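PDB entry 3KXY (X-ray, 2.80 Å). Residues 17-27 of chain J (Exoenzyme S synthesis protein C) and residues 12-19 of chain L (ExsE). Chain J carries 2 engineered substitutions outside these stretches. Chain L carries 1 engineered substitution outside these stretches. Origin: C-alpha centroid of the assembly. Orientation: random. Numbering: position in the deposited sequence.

Chain J, residues 17-27: RIGLPSLSLDE
Chain L 12-19: SVTRAAVR

The chain J stretch starts with the last two residues of a helix, R17(J) and I18(J), and continues as loop. G19(J) is the first residue to leave helical angles, at phi/psi 106/19. A CB there would be jammed against the carbonyl O of I18(J), which by itself calls for glycine. From L20(J) (-96/138) the chain turns at P21(J) (-55/-41). It is then extended from S22(J) to L25(J), with psi between 122 and 170. D26(J) follows at -73/-176 and E27(J) at -68/-28.

Chain L enters as a strand at S12(L). V13(L) has phi/psi -138/129, T14(L) -126/152 and R15(L) -67/126. A17(L) and V18(L) are loop, with V18(L) at -70/-23. The two stretches run in the same general direction. The CA of I18(J) lies 8.0 Å from the CA of V13(L), the CA of L20(J) 7.8 Å from the CA of T14(L), and the CA of D26(J) 8.3 Å from the CA of V18(L). No clear hydrogen bond joins them.

The first contact is apolar and buried. V13(L) points toward chain J with chi1 t. I18(J) also points across, with chi1 p and chi2 t, and its CD1 is 4.4 Å from CG1 of V13(L). L20(J), in the mt rotamer, brings CD1 to 4.3 Å from the same V13(L) CG1. Its CD2 lies 3.8 Å from the backbone O of V13(L). T14(L) points away, as alternation along a strand leads one to expect.

R15(L) has the largest area covered by the other stretch. Its CB points sideways, but chi angles of -165°, 76°, 159° and 90° carry the guanidinium to chain J. L23(J) also starts sideways. Its tp rotamer (-177°, 59°) places CD1 over one face of the guanidinium, 3.6 Å from R15(L) CZ. This is a packing contact between a methyl and a flat, delocalised group. Two carbonyls approach the group obliquely: S22(J) O is 4.1 Å from R15(L) NE, and S24(J) O is 3.4 Å from R15(L) NH2. S24(J) has chi1 p, and its OG stays 4.4 Å from R15(L) NH2. L25(J), mt, points away.

The last contact is tight. D26(J) points toward chain L with chi1 -79°, and its OD1 is 2.9 Å from CG2 of V18(L), short for a carboxylate oxygen against a methyl. V18(L) has chi1 t. R19(L) has phi/psi 40/44, and its CA-to-CB bond points away. It is poorly ordered, but its NH1 donates a hydrogen bond to V18(L) O at 2.7 Å.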

# COMPACT_ATOMS: atom_id res chain seq x y z
N ARG J 17 8.35 -20.39 -17.81
CA ARG J 17 9.08 -20.99 -16.70
C ARG J 17 8.21 -21.94 -15.88
O ARG J 17 8.68 -22.99 -15.43
CB ARG J 17 9.66 -19.91 -15.78
CG ARG J 17 10.56 -18.92 -16.48
CD ARG J 17 11.40 -18.15 -15.48
NE ARG J 17 12.43 -19.00 -14.89
CZ ARG J 17 13.08 -18.72 -13.77
NH1 ARG J 17 12.80 -17.61 -13.10
NH2 ARG J 17 14.00 -19.56 -13.32
N ILE J 18 6.95 -21.56 -15.68
CA ILE J 18 6.06 -22.32 -14.80
C ILE J 18 5.23 -23.38 -15.52
O ILE J 18 4.68 -24.28 -14.88
CB ILE J 18 5.13 -21.39 -14.00
CG1 ILE J 18 4.19 -20.64 -14.94
CG2 ILE J 18 5.95 -20.42 -13.16
CD1 ILE J 18 3.19 -19.75 -14.21
N GLY J 19 5.13 -23.28 -16.84
CA GLY J 19 4.45 -24.30 -17.61
C GLY J 19 3.09 -23.90 -18.15
O GLY J 19 2.28 -24.75 -18.51
N LEU J 20 2.83 -22.60 -18.21
CA LEU J 20 1.61 -22.09 -18.82
C LEU J 20 1.88 -21.69 -20.26
O LEU J 20 2.91 -21.07 -20.55
CB LEU J 20 1.03 -20.92 -18.03
CG LEU J 20 0.46 -21.23 -16.65
CD1 LEU J 20 -0.19 -19.99 -16.06
CD2 LEU J 20 -0.54 -22.37 -16.74
N PRO J 21 0.96 -22.03 -21.17
CA PRO J 21 1.11 -21.76 -22.61
C PRO J 21 1.38 -20.29 -22.89
O PRO J 21 2.21 -19.97 -23.74
CB PRO J 21 -0.26 -22.16 -23.18
CG PRO J 21 -0.79 -23.15 -22.21
CD PRO J 21 -0.32 -22.70 -20.87
N SER J 22 0.68 -19.40 -22.18
CA SER J 22 0.84 -17.97 -22.39
C SER J 22 0.30 -17.18 -21.21
O SER J 22 -0.42 -17.72 -20.36
CB SER J 22 0.13 -17.53 -23.67
OG SER J 22 -1.25 -17.85 -23.62
N LEU J 23 0.64 -15.90 -21.16
CA LEU J 23 0.17 -15.01 -20.10
C LEU J 23 0.31 -13.56 -20.52
O LEU J 23 1.41 -13.10 -20.84
CB LEU J 23 0.94 -15.26 -18.80
CG LEU J 23 0.49 -14.46 -17.58
CD1 LEU J 23 -0.98 -14.73 -17.28
CD2 LEU J 23 1.36 -14.77 -16.38
N SER J 24 -0.81 -12.83 -20.52
CA SER J 24 -0.81 -11.44 -20.94
C SER J 24 -1.85 -10.62 -20.16
O SER J 24 -2.68 -11.18 -19.45
CB SER J 24 -1.06 -11.33 -22.44
OG SER J 24 -2.21 -12.06 -22.82
N LEU J 25 -1.79 -9.30 -20.32
CA LEU J 25 -2.71 -8.41 -19.62
C LEU J 25 -3.98 -8.15 -20.43
O LEU J 25 -3.99 -8.29 -21.65
CB LEU J 25 -2.01 -7.09 -19.29
CG LEU J 25 -0.77 -7.17 -18.40
CD1 LEU J 25 -0.10 -5.81 -18.28
CD2 LEU J 25 -1.12 -7.73 -17.03
N ASP J 26 -5.05 -7.77 -19.73
CA ASP J 26 -6.33 -7.47 -20.37
C ASP J 26 -6.29 -6.15 -21.12
O ASP J 26 -5.25 -5.49 -21.20
CB ASP J 26 -7.44 -7.40 -19.32
CG ASP J 26 -7.92 -8.77 -18.88
OD1 ASP J 26 -8.95 -8.84 -18.18
OD2 ASP J 26 -7.27 -9.78 -19.24
N GLU J 27 -7.44 -5.76 -21.66
CA GLU J 27 -7.59 -4.43 -22.24
C GLU J 27 -7.53 -3.42 -21.11
O GLU J 27 -7.13 -2.27 -21.30
CB GLU J 27 -8.93 -4.32 -22.98
CG GLU J 27 -9.21 -5.46 -23.95
CD GLU J 27 -9.61 -6.75 -23.25
OE1 GLU J 27 -10.02 -6.69 -22.07
OE2 GLU J 27 -9.52 -7.82 -23.88
N SER L 12 0.75 -25.41 -7.53
CA SER L 12 0.10 -25.57 -8.83
C SER L 12 -0.50 -24.23 -9.25
O SER L 12 -0.92 -23.44 -8.40
CB SER L 12 -0.98 -26.65 -8.76
OG SER L 12 -1.88 -26.39 -7.70
N VAL L 13 -0.53 -23.98 -10.55
CA VAL L 13 -1.03 -22.71 -11.06
C VAL L 13 -1.91 -22.90 -12.29
O VAL L 13 -1.52 -23.57 -13.25
CB VAL L 13 0.13 -21.77 -11.45
CG1 VAL L 13 -0.40 -20.39 -11.80
CG2 VAL L 13 1.15 -21.68 -10.32
N THR L 14 -3.10 -22.31 -12.26
CA THR L 14 -3.99 -22.33 -13.42
C THR L 14 -4.41 -20.92 -13.81
O THR L 14 -4.47 -20.02 -12.97
CB THR L 14 -5.24 -23.19 -13.17
OG1 THR L 14 -5.89 -22.77 -11.96
CG2 THR L 14 -4.88 -24.66 -13.07
N ARG L 15 -4.69 -20.73 -15.10
CA ARG L 15 -5.16 -19.45 -15.61
C ARG L 15 -6.55 -19.17 -15.05
O ARG L 15 -7.45 -19.99 -15.18
CB ARG L 15 -5.21 -19.49 -17.13
CG ARG L 15 -5.34 -18.13 -17.81
CD ARG L 15 -4.02 -17.38 -17.78
NE ARG L 15 -3.97 -16.34 -18.80
CZ ARG L 15 -4.36 -15.08 -18.61
NH1 ARG L 15 -4.84 -14.71 -17.43
NH2 ARG L 15 -4.28 -14.20 -19.60
N ALA L 16 -6.71 -18.01 -14.42
CA ALA L 16 -7.99 -17.63 -13.83
C ALA L 16 -8.63 -16.45 -14.56
O ALA L 16 -7.93 -15.61 -15.13
CB ALA L 16 -7.83 -17.33 -12.35
N ALA L 17 -9.96 -16.39 -14.53
CA ALA L 17 -10.68 -15.30 -15.17
C ALA L 17 -10.57 -14.02 -14.34
O ALA L 17 -10.54 -14.07 -13.11
CB ALA L 17 -12.14 -15.67 -15.38
N VAL L 18 -10.50 -12.89 -15.03
CA VAL L 18 -10.35 -11.60 -14.36
C VAL L 18 -11.63 -11.22 -13.61
O VAL L 18 -11.59 -10.44 -12.66
CB VAL L 18 -9.97 -10.49 -15.36
CG1 VAL L 18 -9.88 -9.15 -14.67
CG2 VAL L 18 -8.65 -10.84 -16.04
N ARG L 19 -12.75 -11.79 -14.05
CA ARG L 19 -14.05 -11.55 -13.42
C ARG L 19 -14.28 -10.10 -12.99
O ARG L 19 -14.79 -9.84 -11.90
CB ARG L 19 -14.28 -12.52 -12.24
CG ARG L 19 -13.15 -12.59 -11.22
CD ARG L 19 -13.27 -11.51 -10.15
NE ARG L 19 -12.26 -11.65 -9.10
CZ ARG L 19 -11.10 -11.00 -9.08
NH1 ARG L 19 -10.79 -10.16 -10.06
NH2 ARG L 19 -10.25 -11.19 -8.08